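Local coordinates for protein AvrRxo1-ORF1 (Xanthomonas oryzae pv. oryzicola, PDB 4Z8T) that acts as a bacterial type III effector, carries a polynucleotide kinase domain that probably phosphorylates a nucleotide-like substrate, and binds its partner AvrRxo1-ORF2, at residues L52-S57 / S153-K158; S57-G62 / S148-S153; T66-R71 / P87-A92. All blocks are in the same frame, centred on the assembly; numbering follows the deposited sequence.

In the fold
From the N terminus, the chain runs down the long helix 34-60, whose last turns supply one side of both interaction 1 and interaction 2, and then enters strand 66-71. Interaction 3 is the first to close: helix 87-95 folds back on that strand after a short excursion through helix 78-85. Its loop is nested within the one closed by interaction 2, when the connection ahead of strand 154-157 reaches the helix end, and that loop is nested in turn within the one closed by interaction 1. None cross. Together they fasten helix 34-60 and helix 87-95 to the neighbouring parallel strands 66-71 and 154-157 of a P-loop-type sheet.

Interaction 1: L52-S57 / S153-K158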
ATOM      1  N   LEU A  52     -44.429  -0.850  -3.194  1.00 20.03           N
ATOM      2  CA  LEU A  52     -45.351  -1.802  -3.800  1.00 21.06           C
ATOM      3  C   LEU A  52     -45.255  -1.720  -5.312  1.00 21.86           C
ATOM      4  O   LEU A  52     -45.334  -2.736  -6.000  1.00 20.07           O
ATOM      5  CB  LEU A  52     -46.785  -1.546  -3.325  1.00 21.39           C
ATOM      6  CG  LEU A  52     -47.839  -2.586  -3.708  1.00 29.25           C
ATOM      7  CD1 LEU A  52     -47.450  -3.976  -3.231  1.00 25.25           C
ATOM      8  CD2 LEU A  52     -49.193  -2.180  -3.130  1.00 31.53           C
ATOM      9  N   THR A  53     -45.081  -0.510  -5.835  1.00 21.05           N
ATOM     10  CA  THR A  53     -44.883  -0.344  -7.273  1.00 21.55           C
ATOM     11  C   THR A  53     -43.649  -1.129  -7.723  1.00 20.83           C
ATOM     12  O   THR A  53     -43.705  -1.877  -8.703  1.00 21.95           O
ATOM     13  CB  THR A  53     -44.740   1.139  -7.649  1.00 25.35           C
ATOM     14  OG1 THR A  53     -45.978   1.807  -7.381  1.00 25.91           O
ATOM     15  CG2 THR A  53     -44.416   1.290  -9.119  1.00 25.22           C
ATOM     16  N   LEU A  54     -42.553  -0.979  -6.986  1.00 19.51           N
ATOM     17  CA  LEU A  54     -41.328  -1.724  -7.285  1.00 18.16           C
ATOM     18  C   LEU A  54     -41.615  -3.215  -7.285  1.00 19.04           C
ATOM     19  O   LEU A  54     -41.274  -3.928  -8.233  1.00 18.92           O
ATOM     20  CB  LEU A  54     -40.245  -1.434  -6.240  1.00 20.57           C
ATOM     21  CG  LEU A  54     -39.485  -0.109  -6.261  1.00 22.85           C
ATOM     22  CD1 LEU A  54     -38.365  -0.166  -5.222  1.00 21.77           C
ATOM     23  CD2 LEU A  54     -38.924   0.193  -7.648  1.00 21.70           C
ATOM     24  N   ALA A  55     -42.263  -3.677  -6.221  1.00 18.32           N
ATOM     25  CA  ALA A  55     -42.525  -5.106  -6.069  1.00 17.90           C
ATOM     26  C   ALA A  55     -43.393  -5.663  -7.190  1.00 18.41           C
ATOM     27  O   ALA A  55     -43.144  -6.766  -7.684  1.00 20.47           O
ATOM     28  CB  ALA A  55     -43.150  -5.390  -4.714  1.00 18.02           C
ATOM     29  N   GLU A  56     -44.409  -4.911  -7.598  1.00 20.44           N
ATOM     30  CA  GLU A  56     -45.282  -5.394  -8.662  1.00 19.76           C
ATOM     31  C   GLU A  56     -44.551  -5.401  -9.995  1.00 19.77           C
ATOM     32  O   GLU A  56     -44.758  -6.306 -10.808  1.00 21.18           O
ATOM     33  CB  GLU A  56     -46.555  -4.547  -8.764  1.00 21.26           C
ATOM     34  CG  GLU A  56     -47.497  -4.640  -7.568  1.00 25.26           C
ATOM     35  CD  GLU A  56     -48.242  -5.962  -7.465  1.00 26.20           C
ATOM     36  OE1 GLU A  56     -48.093  -6.834  -8.347  1.00 31.03           O
ATOM     37  OE2 GLU A  56     -49.000  -6.132  -6.482  1.00 29.04           O
ATOM     38  N   SER A  57     -43.691  -4.406 -10.229  1.00 20.23           N
ATOM     39  CA  SER A  57     -42.863  -4.404 -11.441  1.00 19.87           C
ATOM     40  C   SER A  57     -41.954  -5.614 -11.505  1.00 18.69           C
ATOM     41  O   SER A  57     -41.910  -6.305 -12.526  1.00 19.66           O
ATOM     42  CB  SER A  57     -42.025  -3.122 -11.550  1.00 18.11           C
ATOM     43  OG  SER A  57     -41.208  -3.132 -12.718  1.00 20.50           O
ATOM     44  N   SER A 153     -40.768  -8.386  -3.318  1.00 15.42           N
ATOM     45  CA  SER A 153     -39.333  -8.124  -3.408  1.00 15.57           C
ATOM     46  C   SER A 153     -39.058  -6.733  -2.862  1.00 17.59           C
ATOM     47  O   SER A 153     -39.888  -5.826  -2.990  1.00 18.54           O
ATOM     48  CB  SER A 153     -38.854  -8.201  -4.854  1.00 16.52           C
ATOM     49  OG  SER A 153     -38.763  -9.555  -5.276  1.00 17.65           O
ATOM     50  N   ILE A 154     -37.898  -6.566  -2.246  1.00 15.51           N
ATOM     51  CA  ILE A 154     -37.557  -5.293  -1.616  1.00 15.46           C
ATOM     52  C   ILE A 154     -36.107  -4.947  -1.912  1.00 15.70           C
ATOM     53  O   ILE A 154     -35.316  -5.803  -2.301  1.00 16.11           O
ATOM     54  CB  ILE A 154     -37.797  -5.311  -0.080  1.00 17.76           C
ATOM     55  CG1 ILE A 154     -36.888  -6.340   0.604  1.00 18.38           C
ATOM     56  CG2 ILE A 154     -39.257  -5.589   0.236  1.00 19.33           C
ATOM     57  CD1 ILE A 154     -37.068  -6.414   2.137  1.00 22.65           C
ATOM     58  N   VAL A 155     -35.761  -3.681  -1.719  1.00 15.20           N
ATOM     59  CA  VAL A 155     -34.403  -3.221  -1.982  1.00 15.54           C
ATOM     60  C   VAL A 155     -33.828  -2.579  -0.740  1.00 19.50           C
ATOM     61  O   VAL A 155     -34.447  -1.688  -0.157  1.00 20.14           O
ATOM     62  CB  VAL A 155     -34.364  -2.176  -3.118  1.00 15.48           C
ATOM     63  CG1 VAL A 155     -32.914  -1.807  -3.448  1.00 17.64           C
ATOM     64  CG2 VAL A 155     -35.071  -2.691  -4.340  1.00 18.42           C
ATOM     65  N   VAL A 156     -32.650  -3.036  -0.326  1.00 15.92           N
ATOM     66  CA  VAL A 156     -31.981  -2.480   0.841  1.00 16.88           C
ATOM     67  C   VAL A 156     -30.746  -1.757   0.341  1.00 19.38           C
ATOM     68  O   VAL A 156     -29.844  -2.353  -0.240  1.00 17.47           O
ATOM     69  CB  VAL A 156     -31.607  -3.564   1.868  1.00 19.70           C
ATOM     70  CG1 VAL A 156     -30.901  -2.939   3.084  1.00 22.08           C
ATOM     71  CG2 VAL A 156     -32.854  -4.302   2.319  1.00 20.99           C
ATOM     72  N   ASP A 157     -30.758  -0.443   0.542  1.00 19.60           N
ATOM     73  CA  ASP A 157     -29.767   0.462   0.025  1.00 26.06           C
ATOM     74  C   ASP A 157     -29.069   1.098   1.227  1.00 24.33           C
ATOM     75  O   ASP A 157     -29.438   2.187   1.655  1.00 25.19           O
ATOM     76  CB  ASP A 157     -30.518   1.532  -0.770  1.00 24.31           C
ATOM     77  CG  ASP A 157     -29.605   2.498  -1.451  1.00 30.81           C
ATOM     78  OD1 ASP A 157     -28.387   2.226  -1.526  1.00 29.67           O
ATOM     79  OD2 ASP A 157     -30.119   3.532  -1.927  1.00 31.52           O
ATOM     80  N   LYS A 158     -28.088   0.392   1.786  1.00 17.77           N
ATOM     81  CA  LYS A 158     -27.394   0.803   2.998  1.00 19.45           C
ATOM     82  C   LYS A 158     -25.952   0.387   2.820  1.00 20.02           C
ATOM     83  O   LYS A 158     -25.638  -0.407   1.927  1.00 21.29           O
ATOM     84  CB  LYS A 158     -27.956   0.080   4.225  1.00 22.02           C
ATOM     85  CG  LYS A 158     -29.392   0.421   4.585  1.00 26.81           C
ATOM     86  CD  LYS A 158     -29.775  -0.336   5.846  1.00 29.11           C
ATOM     87  CE  LYS A 158     -31.222  -0.110   6.215  1.00 33.39           C
ATOM     88  NZ  LYS A 158     -31.461  -0.545   7.617  1.00 33.35           N
TER
HETATM   89  O   HOH W   1     -42.142  -8.643  -5.931  1.00 18.35           O
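The carbonyl oxygen Ala55 O accepts a hydrogen bond of 2.8 Å from a water, and the same water accepts one of 3.0 Å from Ser153 N. The water therefore bridges a helix carbonyl and the amide of the residue that leads into strand 154-157, serving both polar backbone groups where helix and strand have no direct hydrogen bond. Beside this bridge the backbones come close, with Ala55 CA and Ser153 CA 5.1 Å apart. Such an approach suits alanine, whose single methyl, Ala55 CB, is small enough to lie 3.7 Å from Ser153 O. Ser153 turns its own hydroxyl elsewhere, hydrogen-bonding through OG to Thr66 N, so a small polar residue joins the lead into strand 154-157 to the start of the neighbouring strand 66-71.

Alongside, the contact becomes apolar. Leu54 sets CD1 anti to CA (chi2 -173°), which sends this methyl outward from the helix to meet Val155 CG2 at 4.2 Å. The valine sets CG1 opposite its backbone N (chi1 -175°), leaving CG2 as the branch that receives the leucine. A beta-branched residue suits an extended strand, while leucine's longer side chain reaches from the helix to the strand. The contact is small, burying 127 Å² in all, but its touching residues are all buried.

Strand 154-157 is the outermost strand at its end of the chain's mixed sheet, bonded to strand 66-71 in the parallel order expected of a P-loop fold. Helix 87-95 fills the space next to this contact, with Ala92 and Leu93 touching Leu54, and Leu89 touching Val155.

Interaction 2: S57-G62 / S148-S153; sequences SLESDG and SGAIAS
Glu59 and Ser148 meet through contrasting torsions: the glutamate is fully extended, with CG opposite the backbone N (chi1 179°), and so spans the gap from the helix, whereas the serine tucks OG between its own backbone N and carbonyl carbon (chi1 77°), turned to the incoming carboxylate. Ser148 OG donates a hydrogen bond of 2.7 Å to Glu59 OE2, approaching from above the carboxylate plane, 35° out of it. The other oxygen, Glu59 OE1, accepts a hydrogen bond of 2.7 Å from a water, and that water donates again to Ile151 O at 2.9 Å. OE2 is thus held by Ser148, and OE1 by the water and by Thr146 OG1, which also bonds Ser148 OG; this probably fixes the rotation of the carboxylate. Ala150, with only a methyl to place, fits on the same side of the carboxylate plane as Ser148 OG, its CB 3.6 Å from Glu59 OE1.

These bonds pin the loop ahead of strand 154-157 to the last turn of helix 34-60. The helix ends in a Schellman motif, with Cys63 N bonded to Leu58 O and Gly62 N to Glu59 O. Gly62 is the C-prime residue, and its positive phi is easily adopted without a side chain. In this P-loop-type domain a short connection then leads into strand 66-71.

On the buried side Leu58 takes over. Its CD1 lies 3.7 Å from the methylene carbon Ser153 CB. The broad leucine end also reaches helix 87-95, where it touches Val88 and Ala92.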
ATOM      1  N   SER A  57     -43.691  -4.406 -10.229  1.00 20.23           N
ATOM      2  CA  SER A  57     -42.863  -4.404 -11.441  1.00 19.87           C
ATOM      3  C   SER A  57     -41.954  -5.614 -11.505  1.00 18.69           C
ATOM      4  O   SER A  57     -41.910  -6.305 -12.526  1.00 19.66           O
ATOM      5  CB  SER A  57     -42.025  -3.122 -11.550  1.00 18.11           C
ATOM      6  OG  SER A  57     -41.208  -3.132 -12.718  1.00 20.50           O
ATOM      7  N   LEU A  58     -41.228  -5.860 -10.414  1.00 17.30           N
ATOM      8  CA  LEU A  58     -40.309  -6.991 -10.349  1.00 18.13           C
ATOM      9  C   LEU A  58     -41.030  -8.322 -10.561  1.00 17.01           C
ATOM     10  O   LEU A  58     -40.539  -9.180 -11.290  1.00 19.72           O
ATOM     11  CB  LEU A  58     -39.579  -6.988  -9.005  1.00 17.26           C
ATOM     12  CG  LEU A  58     -38.620  -5.806  -8.845  1.00 18.21           C
ATOM     13  CD1 LEU A  58     -38.252  -5.584  -7.374  1.00 17.21           C
ATOM     14  CD2 LEU A  58     -37.349  -6.020  -9.680  1.00 15.84           C
ATOM     15  N   GLU A  59     -42.196  -8.489  -9.943  1.00 18.53           N
ATOM     16  CA  GLU A  59     -42.916  -9.762 -10.072  1.00 19.44           C
ATOM     17  C   GLU A  59     -43.425  -9.975 -11.495  1.00 21.10           C
ATOM     18  O   GLU A  59     -43.354 -11.085 -12.043  1.00 20.84           O
ATOM     19  CB  GLU A  59     -44.075  -9.837  -9.076  1.00 19.73           C
ATOM     20  CG  GLU A  59     -44.869 -11.136  -9.184  1.00 24.36           C
ATOM     21  CD  GLU A  59     -45.983 -11.192  -8.182  1.00 29.29           C
ATOM     22  OE1 GLU A  59     -45.698 -10.989  -6.984  1.00 27.25           O
ATOM     23  OE2 GLU A  59     -47.141 -11.429  -8.592  1.00 31.44           O
ATOM     24  N   SER A  60     -43.931  -8.906 -12.091  1.00 19.39           N
ATOM     25  CA  SER A  60     -44.414  -8.942 -13.464  1.00 22.33           C
ATOM     26  C   SER A  60     -43.288  -9.313 -14.417  1.00 21.99           C
ATOM     27  O   SER A  60     -43.519  -9.922 -15.465  1.00 21.58           O
ATOM     28  CB  SER A  60     -44.983  -7.582 -13.843  1.00 22.89           C
ATOM     29  OG  SER A  60     -45.478  -7.599 -15.167  1.00 27.98           O
ATOM     30  N   ASP A  61     -42.061  -8.948 -14.058  1.00 17.78           N
ATOM     31  CA  ASP A  61     -40.918  -9.269 -14.904  1.00 18.79           C
ATOM     32  C   ASP A  61     -40.313 -10.619 -14.522  1.00 19.91           C
ATOM     33  O   ASP A  61     -39.210 -10.952 -14.942  1.00 21.29           O
ATOM     34  CB  ASP A  61     -39.859  -8.155 -14.843  1.00 19.81           C
ATOM     35  CG  ASP A  61     -40.228  -6.942 -15.681  1.00 23.88           C
ATOM     36  OD1 ASP A  61     -41.056  -7.067 -16.610  1.00 22.53           O
ATOM     37  OD2 ASP A  61     -39.674  -5.850 -15.418  1.00 20.58           O
ATOM     38  N   GLY A  62     -41.048 -11.392 -13.722  1.00 19.27           N
ATOM     39  CA  GLY A  62     -40.696 -12.778 -13.450  1.00 21.63           C
ATOM     40  C   GLY A  62     -39.715 -13.034 -12.323  1.00 24.21           C
ATOM     41  O   GLY A  62     -39.194 -14.146 -12.180  1.00 23.74           O
ATOM     42  N   SER A 148     -50.626 -11.046  -6.135  1.00 30.54           N
ATOM     43  CA  SER A 148     -50.677 -12.484  -6.370  1.00 31.30           C
ATOM     44  C   SER A 148     -50.515 -13.255  -5.065  1.00 30.73           C
ATOM     45  O   SER A 148     -50.495 -14.493  -5.065  1.00 35.45           O
ATOM     46  CB  SER A 148     -49.579 -12.909  -7.339  1.00 34.13           C
ATOM     47  OG  SER A 148     -48.323 -12.959  -6.683  1.00 32.31           O
ATOM     48  N   GLY A 149     -50.377 -12.526  -3.958  1.00 28.60           N
ATOM     49  CA  GLY A 149     -50.161 -13.138  -2.653  1.00 28.72           C
ATOM     50  C   GLY A 149     -48.720 -13.527  -2.368  1.00 27.63           C
ATOM     51  O   GLY A 149     -48.401 -14.044  -1.291  1.00 27.63           O
ATOM     52  N   ALA A 150     -47.841 -13.282  -3.337  1.00 26.68           N
ATOM     53  CA  ALA A 150     -46.430 -13.594  -3.173  1.00 26.24           C
ATOM     54  C   ALA A 150     -45.772 -12.526  -2.310  1.00 22.19           C
ATOM     55  O   ALA A 150     -46.223 -11.374  -2.277  1.00 22.11           O
ATOM     56  CB  ALA A 150     -45.740 -13.674  -4.517  1.00 25.58           C
ATOM     57  N   ILE A 151     -44.719 -12.922  -1.608  1.00 22.56           N
ATOM     58  CA  ILE A 151     -43.933 -11.995  -0.807  1.00 21.25           C
ATOM     59  C   ILE A 151     -43.344 -10.941  -1.743  1.00 19.42           C
ATOM     60  O   ILE A 151     -42.836 -11.266  -2.816  1.00 20.43           O
ATOM     61  CB  ILE A 151     -42.820 -12.756  -0.047  1.00 24.31           C
ATOM     62  CG1 ILE A 151     -43.413 -13.470   1.174  1.00 24.70           C
ATOM     63  CG2 ILE A 151     -41.711 -11.830   0.401  1.00 23.09           C
ATOM     64  CD1 ILE A 151     -43.788 -12.532   2.323  1.00 26.10           C
ATOM     65  N   ALA A 152     -43.419  -9.674  -1.341  1.00 18.68           N
ATOM     66  CA  ALA A 152     -42.884  -8.579  -2.141  1.00 18.65           C
ATOM     67  C   ALA A 152     -41.356  -8.551  -2.139  1.00 17.58           C
ATOM     68  O   ALA A 152     -40.725  -8.640  -1.089  1.00 19.03           O
ATOM     69  CB  ALA A 152     -43.405  -7.251  -1.606  1.00 17.64           C
ATOM     70  N   SER A 153     -40.768  -8.386  -3.318  1.00 15.42           N
ATOM     71  CA  SER A 153     -39.333  -8.124  -3.408  1.00 15.57           C
ATOM     72  C   SER A 153     -39.058  -6.733  -2.862  1.00 17.59           C
ATOM     73  O   SER A 153     -39.888  -5.826  -2.990  1.00 18.54           O
ATOM     74  CB  SER A 153     -38.854  -8.201  -4.854  1.00 16.52           C
ATOM     75  OG  SER A 153     -38.763  -9.555  -5.276  1.00 17.65           O
TER
HETATM   76  O   HOH W   2     -43.390 -11.039  -5.605  1.00 23.91           O

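Interaction 3: T66-R71 / P87-A92; sequences TLFALR and PVLAAA
Phe68 rises from strand 66-71 toward Val88 and Leu89 of helix 87-95, and its CB, the first atom out, meets Leu89 CD2 at 4.2 Å. This is strand-on-helix packing in what is probably a P-loop kinase fold: the strand leads to a Walker A-like loop that includes Gly72 and Lys78, and Lys78 NZ bonds back to Leu70 O. A chi1 of -71° puts CG beside the backbone N and anti to the carbonyl carbon, from where the ring runs on toward Val88. CG stays near the same leucine methyl, also at 4.2 Å from Leu89 CD2, which approaches the ring obliquely. One ring face carries Thr66 CG2 3.6 Å above the plane, displaced toward the rim. Neighbouring Leu58 of helix 34-60 packs against the ring as well.

A long, flat phenylalanine suits this place because it can meet Leu89 at its root and Val88 at its tip, where the nearest backbones, at Phe68 CA and Leu89 CA, are 8.4 Å apart. Leucine suits position 89, since Leu89 touches both Phe68 and Val155 of the neighbouring strand. Valine presents two methyls in different directions: while Val88 CG2 turns to Asp61, the two side chains cross at about a right angle at the far end of the ring, where Phe68 CZ meets Val88 CG1 at 4.0 Å.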
ATOM      1  N   THR A  66     -37.336 -11.541  -3.688  1.00 17.10           N
ATOM      2  CA  THR A  66     -35.908 -11.265  -3.623  1.00 16.10           C
ATOM      3  C   THR A  66     -35.678 -10.059  -2.730  1.00 17.36           C
ATOM      4  O   THR A  66     -36.484  -9.121  -2.710  1.00 16.87           O
ATOM      5  CB  THR A  66     -35.359 -10.962  -5.049  1.00 17.31           C
ATOM      6  OG1 THR A  66     -35.449 -12.146  -5.859  1.00 18.29           O
ATOM      7  CG2 THR A  66     -33.894 -10.533  -5.015  1.00 17.58           C
ATOM      8  N   LEU A  67     -34.595 -10.111  -1.965  1.00 15.73           N
ATOM      9  CA  LEU A  67     -34.066  -8.941  -1.268  1.00 15.75           C
ATOM     10  C   LEU A  67     -32.867  -8.486  -2.085  1.00 16.44           C
ATOM     11  O   LEU A  67     -31.841  -9.163  -2.121  1.00 16.90           O
ATOM     12  CB  LEU A  67     -33.638  -9.320   0.161  1.00 18.21           C
ATOM     13  CG  LEU A  67     -33.236  -8.241   1.179  1.00 21.53           C
ATOM     14  CD1 LEU A  67     -33.253  -8.827   2.599  1.00 23.41           C
ATOM     15  CD2 LEU A  67     -31.872  -7.685   0.884  1.00 22.12           C
ATOM     16  N   PHE A  68     -32.996  -7.352  -2.771  1.00 14.86           N
ATOM     17  CA  PHE A  68     -31.864  -6.793  -3.502  1.00 16.37           C
ATOM     18  C   PHE A  68     -31.071  -5.939  -2.529  1.00 15.75           C
ATOM     19  O   PHE A  68     -31.596  -4.963  -1.978  1.00 16.41           O
ATOM     20  CB  PHE A  68     -32.346  -5.896  -4.652  1.00 15.92           C
ATOM     21  CG  PHE A  68     -32.966  -6.650  -5.786  1.00 15.92           C
ATOM     22  CD1 PHE A  68     -34.330  -6.916  -5.791  1.00 16.47           C
ATOM     23  CD2 PHE A  68     -32.190  -7.106  -6.838  1.00 17.38           C
ATOM     24  CE1 PHE A  68     -34.914  -7.612  -6.843  1.00 16.04           C
ATOM     25  CE2 PHE A  68     -32.763  -7.807  -7.886  1.00 20.26           C
ATOM     26  CZ  PHE A  68     -34.130  -8.064  -7.887  1.00 17.66           C
ATOM     27  N   ALA A  69     -29.818  -6.317  -2.294  1.00 15.73           N
ATOM     28  CA  ALA A  69     -28.969  -5.638  -1.323  1.00 15.73           C
ATOM     29  C   ALA A  69     -27.860  -4.931  -2.097  1.00 18.07           C
ATOM     30  O   ALA A  69     -27.135  -5.555  -2.868  1.00 18.79           O
ATOM     31  CB  ALA A  69     -28.378  -6.656  -0.330  1.00 17.62           C
ATOM     32  N   LEU A  70     -27.753  -3.620  -1.920  1.00 14.66           N
ATOM     33  CA  LEU A  70     -26.678  -2.859  -2.542  1.00 14.95           C
ATOM     34  C   LEU A  70     -25.693  -2.453  -1.454  1.00 15.99           C
ATOM     35  O   LEU A  70     -25.907  -1.475  -0.733  1.00 16.46           O
ATOM     36  CB  LEU A  70     -27.240  -1.612  -3.234  1.00 18.36           C
ATOM     37  CG  LEU A  70     -28.452  -1.915  -4.117  1.00 23.30           C
ATOM     38  CD1 LEU A  70     -29.071  -0.635  -4.700  1.00 26.91           C
ATOM     39  CD2 LEU A  70     -28.035  -2.860  -5.214  1.00 21.95           C
ATOM     40  N   ARG A  71     -24.627  -3.238  -1.318  1.00 13.89           N
ATOM     41  CA  ARG A  71     -23.602  -3.011  -0.310  1.00 14.29           C
ATOM     42  C   ARG A  71     -22.537  -2.071  -0.844  1.00 15.90           C
ATOM     43  O   ARG A  71     -22.136  -2.171  -1.998  1.00 15.73           O
ATOM     44  CB  ARG A  71     -22.937  -4.350   0.021  1.00 14.36           C
ATOM     45  CG  ARG A  71     -21.890  -4.293   1.120  1.00 14.89           C
ATOM     46  CD  ARG A  71     -21.436  -5.692   1.552  1.00 16.33           C
ATOM     47  NE  ARG A  71     -20.613  -5.600   2.749  1.00 15.51           N
ATOM     48  CZ  ARG A  71     -19.284  -5.503   2.760  1.00 15.62           C
ATOM     49  NH1 ARG A  71     -18.597  -5.478   1.626  1.00 16.93           N
ATOM     50  NH2 ARG A  71     -18.644  -5.395   3.918  1.00 16.12           N
ATOM     51  N   PRO A  87     -30.588  -5.183 -14.447  1.00 16.85           N
ATOM     52  CA  PRO A  87     -31.630  -4.723 -15.383  1.00 15.02           C
ATOM     53  C   PRO A  87     -33.073  -4.833 -14.882  1.00 17.28           C
ATOM     54  O   PRO A  87     -33.872  -3.936 -15.178  1.00 17.60           O
ATOM     55  CB  PRO A  87     -31.443  -5.633 -16.607  1.00 17.66           C
ATOM     56  CG  PRO A  87     -30.030  -6.083 -16.542  1.00 20.05           C
ATOM     57  CD  PRO A  87     -29.682  -6.170 -15.067  1.00 17.76           C
ATOM     58  N   VAL A  88     -33.432  -5.905 -14.176  1.00 15.17           N
ATOM     59  CA  VAL A  88     -34.815  -6.030 -13.712  1.00 15.95           C
ATOM     60  C   VAL A  88     -35.152  -4.944 -12.690  1.00 16.58           C
ATOM     61  O   VAL A  88     -36.260  -4.414 -12.676  1.00 16.48           O
ATOM     62  CB  VAL A  88     -35.147  -7.470 -13.219  1.00 17.64           C
ATOM     63  CG1 VAL A  88     -34.616  -7.741 -11.798  1.00 17.16           C
ATOM     64  CG2 VAL A  88     -36.640  -7.742 -13.295  1.00 17.48           C
ATOM     65  N   LEU A  89     -34.174  -4.582 -11.865  1.00 15.82           N
ATOM     66  CA  LEU A  89     -34.400  -3.590 -10.831  1.00 15.37           C
ATOM     67  C   LEU A  89     -34.380  -2.202 -11.463  1.00 17.42           C
ATOM     68  O   LEU A  89     -35.154  -1.325 -11.067  1.00 18.75           O
ATOM     69  CB  LEU A  89     -33.362  -3.721  -9.725  1.00 18.59           C
ATOM     70  CG  LEU A  89     -33.445  -2.655  -8.640  1.00 19.15           C
ATOM     71  CD1 LEU A  89     -34.810  -2.699  -7.964  1.00 20.28           C
ATOM     72  CD2 LEU A  89     -32.318  -2.886  -7.632  1.00 20.38           C
ATOM     73  N   ALA A  90     -33.513  -2.022 -12.460  1.00 16.54           N
ATOM     74  CA  ALA A  90     -33.476  -0.757 -13.193  1.00 17.68           C
ATOM     75  C   ALA A  90     -34.838  -0.443 -13.787  1.00 20.03           C
ATOM     76  O   ALA A  90     -35.290   0.707 -13.737  1.00 20.89           O
ATOM     77  CB  ALA A  90     -32.426  -0.787 -14.280  1.00 18.90           C
ATOM     78  N   ALA A  91     -35.491  -1.459 -14.348  1.00 19.65           N
ATOM     79  CA  ALA A  91     -36.812  -1.283 -14.935  1.00 17.86           C
ATOM     80  C   ALA A  91     -37.827  -0.861 -13.879  1.00 21.49           C
ATOM     81  O   ALA A  91     -38.716  -0.040 -14.134  1.00 22.40           O
ATOM     82  CB  ALA A  91     -37.255  -2.587 -15.614  1.00 19.62           C
ATOM     83  N   ALA A  92     -37.720  -1.453 -12.694  1.00 17.44           N
ATOM     84  CA  ALA A  92     -38.618  -1.118 -11.603  1.00 18.52           C
ATOM     85  C   ALA A  92     -38.380   0.290 -11.061  1.00 20.72           C
ATOM     86  O   ALA A  92     -39.328   1.043 -10.837  1.00 21.29           O
ATOM     87  CB  ALA A  92     -38.487  -2.145 -10.490  1.00 20.04           C
TER